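Local coordinates for protein tryptophan halogenase superfamily (Brevundimonas sp. BAL3, PDB 6FRL) that is a flavin-dependent halogenase that prefers bromination over chlorination, probably installing the halogen on aromatic substrates with the help of a bound flavin, at residues V14-G19 / L39-V44; D189-S194 / T208-R213. One frame throughout, in Å; residues are numbered along the deposited sequence.

Contact 1: V14-G19 / L39-V44; sequences VVIVGG and LKITVV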
loop_
_atom_site.group_PDB
_atom_site.type_symbol
_atom_site.label_atom_id
_atom_site.label_comp_id
_atom_site.label_asym_id
_atom_site.label_seq_id
_atom_site.Cartn_x
_atom_site.Cartn_y
_atom_site.Cartn_z
ATOM N N VAL B 14 -21.375 19.561 15.010
ATOM C CA VAL B 14 -21.135 19.315 13.596
ATOM C C VAL B 14 -22.410 19.634 12.838
ATOM O O VAL B 14 -23.504 19.134 13.191
ATOM C CB VAL B 14 -20.734 17.856 13.303
ATOM C CG1 VAL B 14 -20.537 17.639 11.786
ATOM C CG2 VAL B 14 -19.480 17.485 14.086
ATOM N N VAL B 15 -22.269 20.444 11.796
ATOM C CA VAL B 15 -23.414 20.849 11.003
ATOM C C VAL B 15 -23.206 20.371 9.577
ATOM O O VAL B 15 -22.244 20.763 8.925
ATOM C CB VAL B 15 -23.612 22.393 11.009
ATOM C CG1 VAL B 15 -24.827 22.795 10.158
ATOM C CG2 VAL B 15 -23.754 22.912 12.439
ATOM N N ILE B 16 -24.128 19.558 9.093
ATOM C CA ILE B 16 -24.002 18.949 7.799
ATOM C C ILE B 16 -24.967 19.711 6.920
ATOM O O ILE B 16 -26.178 19.694 7.170
ATOM C CB ILE B 16 -24.370 17.435 7.872
ATOM C CG1 ILE B 16 -23.376 16.692 8.757
ATOM C CG2 ILE B 16 -24.387 16.806 6.493
ATOM C CD1 ILE B 16 -23.806 15.310 9.125
ATOM N N VAL B 17 -24.440 20.324 5.860
ATOM C CA VAL B 17 -25.229 21.183 5.004
ATOM C C VAL B 17 -25.657 20.425 3.769
ATOM O O VAL B 17 -24.908 20.337 2.817
ATOM C CB VAL B 17 -24.427 22.429 4.619
ATOM C CG1 VAL B 17 -25.221 23.349 3.700
ATOM C CG2 VAL B 17 -23.902 23.129 5.866
ATOM N N GLY B 18 -26.889 19.907 3.788
ATOM C CA GLY B 18 -27.480 19.125 2.711
ATOM C C GLY B 18 -27.717 17.685 3.182
ATOM O O GLY B 18 -26.939 17.138 3.960
ATOM N N GLY B 19 -28.823 17.089 2.738
ATOM C CA GLY B 19 -29.115 15.677 2.955
ATOM C C GLY B 19 -28.704 14.875 1.734
ATOM O O GLY B 19 -27.564 14.986 1.279
ATOM N N LEU B 39 -21.301 15.227 21.446
ATOM C CA LEU B 39 -21.092 15.824 20.139
ATOM C C LEU B 39 -22.466 16.020 19.548
ATOM O O LEU B 39 -23.192 15.035 19.349
ATOM C CB LEU B 39 -20.245 14.931 19.226
ATOM C CG LEU B 39 -19.915 15.509 17.832
ATOM C CD1 LEU B 39 -18.974 16.679 17.968
ATOM C CD2 LEU B 39 -19.286 14.507 16.892
ATOM N N LYS B 40 -22.830 17.275 19.292
ATOM C CA LYS B 40 -24.058 17.562 18.596
ATOM C C LYS B 40 -23.858 17.368 17.099
ATOM O O LYS B 40 -22.852 17.790 16.552
ATOM C CB LYS B 40 -24.601 18.948 18.946
ATOM C CG LYS B 40 -25.363 18.955 20.266
ATOM C CD LYS B 40 -26.028 20.301 20.526
ATOM C CE LYS B 40 -25.023 21.321 21.082
ATOM N NZ LYS B 40 -25.305 22.739 20.695
ATOM N N ILE B 41 -24.792 16.679 16.457
ATOM C CA ILE B 41 -24.790 16.566 15.028
ATOM C C ILE B 41 -26.164 16.993 14.546
ATOM O O ILE B 41 -27.198 16.551 15.072
ATOM C CB ILE B 41 -24.472 15.123 14.570
ATOM C CG1 ILE B 41 -23.096 14.663 15.107
ATOM C CG2 ILE B 41 -24.515 15.024 13.042
ATOM C CD1 ILE B 41 -22.869 13.172 14.992
ATOM N N THR B 42 -26.162 17.828 13.512
ATOM C CA THR B 42 -27.374 18.333 12.898
ATOM C C THR B 42 -27.194 18.373 11.371
ATOM O O THR B 42 -26.132 18.746 10.871
ATOM C CB THR B 42 -27.632 19.761 13.393
ATOM O OG1 THR B 42 -27.627 19.788 14.818
ATOM C CG2 THR B 42 -28.948 20.288 12.867
ATOM N N VAL B 43 -28.242 17.980 10.651
ATOM C CA VAL B 43 -28.339 18.091 9.202
ATOM C C VAL B 43 -29.341 19.225 8.897
ATOM O O VAL B 43 -30.354 19.353 9.578
ATOM C CB VAL B 43 -28.871 16.779 8.563
ATOM C CG1 VAL B 43 -29.185 16.960 7.074
ATOM C CG2 VAL B 43 -27.871 15.648 8.748
ATOM N N VAL B 44 -29.043 20.015 7.874
ATOM C CA VAL B 44 -29.899 21.075 7.371
ATOM C C VAL B 44 -30.181 20.822 5.886
ATOM O O VAL B 44 -29.289 20.906 5.073
ATOM C CB VAL B 44 -29.207 22.457 7.538
ATOM C CG1 VAL B 44 -30.089 23.569 7.003
ATOM C CG2 VAL B 44 -28.853 22.716 8.996
HETATM O O HOH W 1 -24.904 20.209 15.443
#
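I16 meets strand 40-44 along its longer branch, from CB through CG1 to CD1. Its CB lies 4.0 Å from V43 CG2 and also near the carbonyl oxygen of T42. Because CG1 is anti to the carbonyl carbon (chi1 -64°), it stays beside the backbone N and within reach of that same T42 oxygen. From there CD1 touches two methyls of the partner strand, 4.0 Å from I41 CG2 and almost as near V43 CG2. V43 spreads its two branches differently: CG2 meets I16, whereas CG1 lies 3.8 Å from the carbonyl O of G18. An alanine in place of V43 lacks both methyls and would probably leave a gap beside I16 CB and CD1 and beside the G18 carbonyl. The strands run parallel, their axes 17° apart, and helix 20-33 connects them, so the two strands and the helix form the first beta-alpha-beta unit of a Rossmann-type fold. V14, I16, I41 and V43 share the face that meets this helix through W24, A27 and L30, and G18 opens a GxGxxG pattern consistent with dinucleotide binding. Five backbone bonds fix the register, among them I16 N to T42 O at 2.8 Å, and the last is G18 N to V44 O at 2.9 Å, just beyond strand 14-17. On the reverse face V15 CG1 approaches V44 CG2 at 4.2 Å. A water there donates to V14 O and hydrogen-bonds T42 OG1 at 2.8 Å, tying the threonine hydroxyl to the neighbouring strand.

Contact 2: D189-S194 / T208-R213; sequences DARIRS and TLDDGR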
loop_
_atom_site.group_PDB
_atom_site.type_symbol
_atom_site.label_atom_id
_atom_site.label_comp_id
_atom_site.label_asym_id
_atom_site.label_seq_id
_atom_site.Cartn_x
_atom_site.Cartn_y
_atom_site.Cartn_z
ATOM N N ASP B 189 -35.580 21.323 8.648
ATOM C CA ASP B 189 -36.129 21.533 7.311
ATOM C C ASP B 189 -36.212 23.033 7.088
ATOM O O ASP B 189 -36.991 23.708 7.745
ATOM C CB ASP B 189 -37.504 20.875 7.206
ATOM C CG ASP B 189 -38.015 20.788 5.775
ATOM O OD1 ASP B 189 -37.513 21.488 4.847
ATOM O OD2 ASP B 189 -38.963 19.996 5.581
ATOM N N ALA B 190 -35.394 23.553 6.169
ATOM C CA ALA B 190 -35.255 25.005 5.977
ATOM C C ALA B 190 -34.294 25.322 4.844
ATOM O O ALA B 190 -33.276 24.640 4.691
ATOM C CB ALA B 190 -34.738 25.650 7.252
ATOM N N ARG B 191 -34.630 26.342 4.049
ATOM C CA ARG B 191 -33.690 26.951 3.093
ATOM C C ARG B 191 -32.678 27.844 3.822
ATOM O O ARG B 191 -32.996 28.431 4.850
ATOM C CB ARG B 191 -34.434 27.792 2.052
ATOM C CG ARG B 191 -35.326 27.021 1.110
ATOM C CD ARG B 191 -35.878 27.928 0.014
ATOM N NE ARG B 191 -37.083 27.352 -0.607
ATOM C CZ ARG B 191 -37.615 27.709 -1.785
ATOM N NH1 ARG B 191 -37.057 28.656 -2.548
ATOM N NH2 ARG B 191 -38.724 27.098 -2.214
ATOM N N ILE B 192 -31.465 27.936 3.286
ATOM C CA ILE B 192 -30.393 28.719 3.895
ATOM C C ILE B 192 -30.330 30.020 3.117
ATOM O O ILE B 192 -30.236 29.981 1.879
ATOM C CB ILE B 192 -29.044 27.959 3.822
ATOM C CG1 ILE B 192 -29.130 26.644 4.638
ATOM C CG2 ILE B 192 -27.885 28.793 4.381
ATOM C CD1 ILE B 192 -28.174 25.563 4.194
ATOM N N ARG B 193 -30.416 31.158 3.824
ATOM C CA ARG B 193 -30.340 32.493 3.186
ATOM C C ARG B 193 -28.889 32.909 2.948
ATOM O O ARG B 193 -28.568 33.449 1.892
ATOM C CB ARG B 193 -31.020 33.558 4.063
ATOM C CG ARG B 193 -31.176 34.950 3.429
ATOM C CD ARG B 193 -31.475 36.014 4.497
ATOM N NE ARG B 193 -32.745 35.797 5.213
ATOM C CZ ARG B 193 -32.996 36.135 6.487
ATOM N NH1 ARG B 193 -32.083 36.731 7.259
ATOM N NH2 ARG B 193 -34.193 35.885 7.003
ATOM N N SER B 194 -28.041 32.662 3.947
ATOM C CA SER B 194 -26.649 33.087 3.946
ATOM C C SER B 194 -25.735 32.252 4.873
ATOM O O SER B 194 -26.177 31.637 5.849
ATOM C CB SER B 194 -26.554 34.559 4.368
ATOM O OG SER B 194 -26.953 34.754 5.720
ATOM N N THR B 208 -27.467 31.174 8.346
ATOM C CA THR B 208 -28.649 31.992 8.583
ATOM C C THR B 208 -29.768 31.445 7.714
ATOM O O THR B 208 -29.661 31.420 6.476
ATOM C CB THR B 208 -28.390 33.497 8.293
ATOM O OG1 THR B 208 -27.484 34.039 9.276
ATOM C CG2 THR B 208 -29.702 34.321 8.304
ATOM N N LEU B 209 -30.851 31.013 8.362
ATOM C CA LEU B 209 -31.989 30.419 7.641
ATOM C C LEU B 209 -32.900 31.501 7.053
ATOM O O LEU B 209 -32.763 32.671 7.399
ATOM C CB LEU B 209 -32.770 29.503 8.580
ATOM C CG LEU B 209 -31.957 28.461 9.357
ATOM C CD1 LEU B 209 -32.854 27.494 10.122
ATOM C CD2 LEU B 209 -31.042 27.680 8.414
ATOM N N ASP B 210 -33.812 31.103 6.159
ATOM C CA ASP B 210 -34.880 31.996 5.615
ATOM C C ASP B 210 -35.708 32.686 6.692
ATOM O O ASP B 210 -35.994 33.860 6.565
ATOM C CB ASP B 210 -35.850 31.235 4.675
ATOM C CG ASP B 210 -35.525 31.410 3.194
ATOM O OD1 ASP B 210 -34.806 32.352 2.801
ATOM O OD2 ASP B 210 -36.030 30.600 2.399
ATOM N N ASP B 211 -36.069 31.968 7.750
ATOM C CA ASP B 211 -36.787 32.559 8.894
ATOM C C ASP B 211 -35.920 33.388 9.875
ATOM O O ASP B 211 -36.454 33.941 10.842
ATOM C CB ASP B 211 -37.667 31.503 9.633
ATOM C CG ASP B 211 -36.867 30.438 10.378
ATOM O OD1 ASP B 211 -35.730 30.698 10.815
ATOM O OD2 ASP B 211 -37.405 29.319 10.552
ATOM N N GLY B 212 -34.604 33.451 9.655
ATOM C CA GLY B 212 -33.707 34.275 10.469
ATOM C C GLY B 212 -33.027 33.548 11.623
ATOM O O GLY B 212 -32.166 34.136 12.299
ATOM N N ARG B 213 -33.383 32.283 11.854
ATOM C CA ARG B 213 -32.653 31.469 12.822
ATOM C C ARG B 213 -31.204 31.299 12.376
ATOM O O ARG B 213 -30.888 31.280 11.173
ATOM C CB ARG B 213 -33.295 30.081 13.015
ATOM C CG ARG B 213 -34.554 30.043 13.886
ATOM C CD ARG B 213 -35.076 28.621 14.027
ATOM N NE ARG B 213 -35.684 28.142 12.772
ATOM C CZ ARG B 213 -35.798 26.859 12.411
ATOM N NH1 ARG B 213 -35.365 25.869 13.211
ATOM N NH2 ARG B 213 -36.373 26.551 11.245
#
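T208 O is gripped by two consecutive backbone amides, R193 N at 2.8 Å and S194 N at 3.3 Å, both lying in the plane of its carbonyl. In return T208 N gives a nearly straight bond to S194 O (174° at the hydrogen). Two residues, R193 and S194, thus face one, which defines a classic beta bulge in the antiparallel hairpin of strands 192-197 and 204-209. R193, its CG anti to the backbone N (chi1 -172°) and its chain bent at chi3, turns back over the opposing segment. There NH2 donates to D210 O at 2.7 Å from well above that carbonyl's plane, while L209 O sits over one face of the guanidinium. Past the bulge, D210 N bonds R191 O at 3.1 Å, and a type I turn runs from L209 to G212. D211 OD1 accepts from R213 N in an Asx turn, and the R213 guanidinium holds the D211 carboxylate side-on through NE and NH2, with NH2 3.0 Å from OD2. L209 CD1 lies over the centre of that guanidinium and meets A190 CB at 3.9 Å. The T208 hydroxyl bonds E196, farther along strand 192-197.

In the fold
Both contacts pair beta segments, but in different sheets. Contact 1 joins two adjacent parallel strands of the six-stranded Rossmann-type sheet, and most of its residues are buried; contact 2 lies at the surface, in the antiparallel hairpin of a separate three-stranded sheet. Their chemistry follows: aliphatic branches and a regular register in the first, a bulge, a turn and charged side chains in the second. The hairpin nevertheless packs on the larger sheet. I192 CD1 reaches V17 CG1 at 3.7 Å and V44 CG1 at 3.9 Å, and L207 touches V15, V17 and V44, so strand 204-209 lies against the sheet face that turns away from helix 20-33.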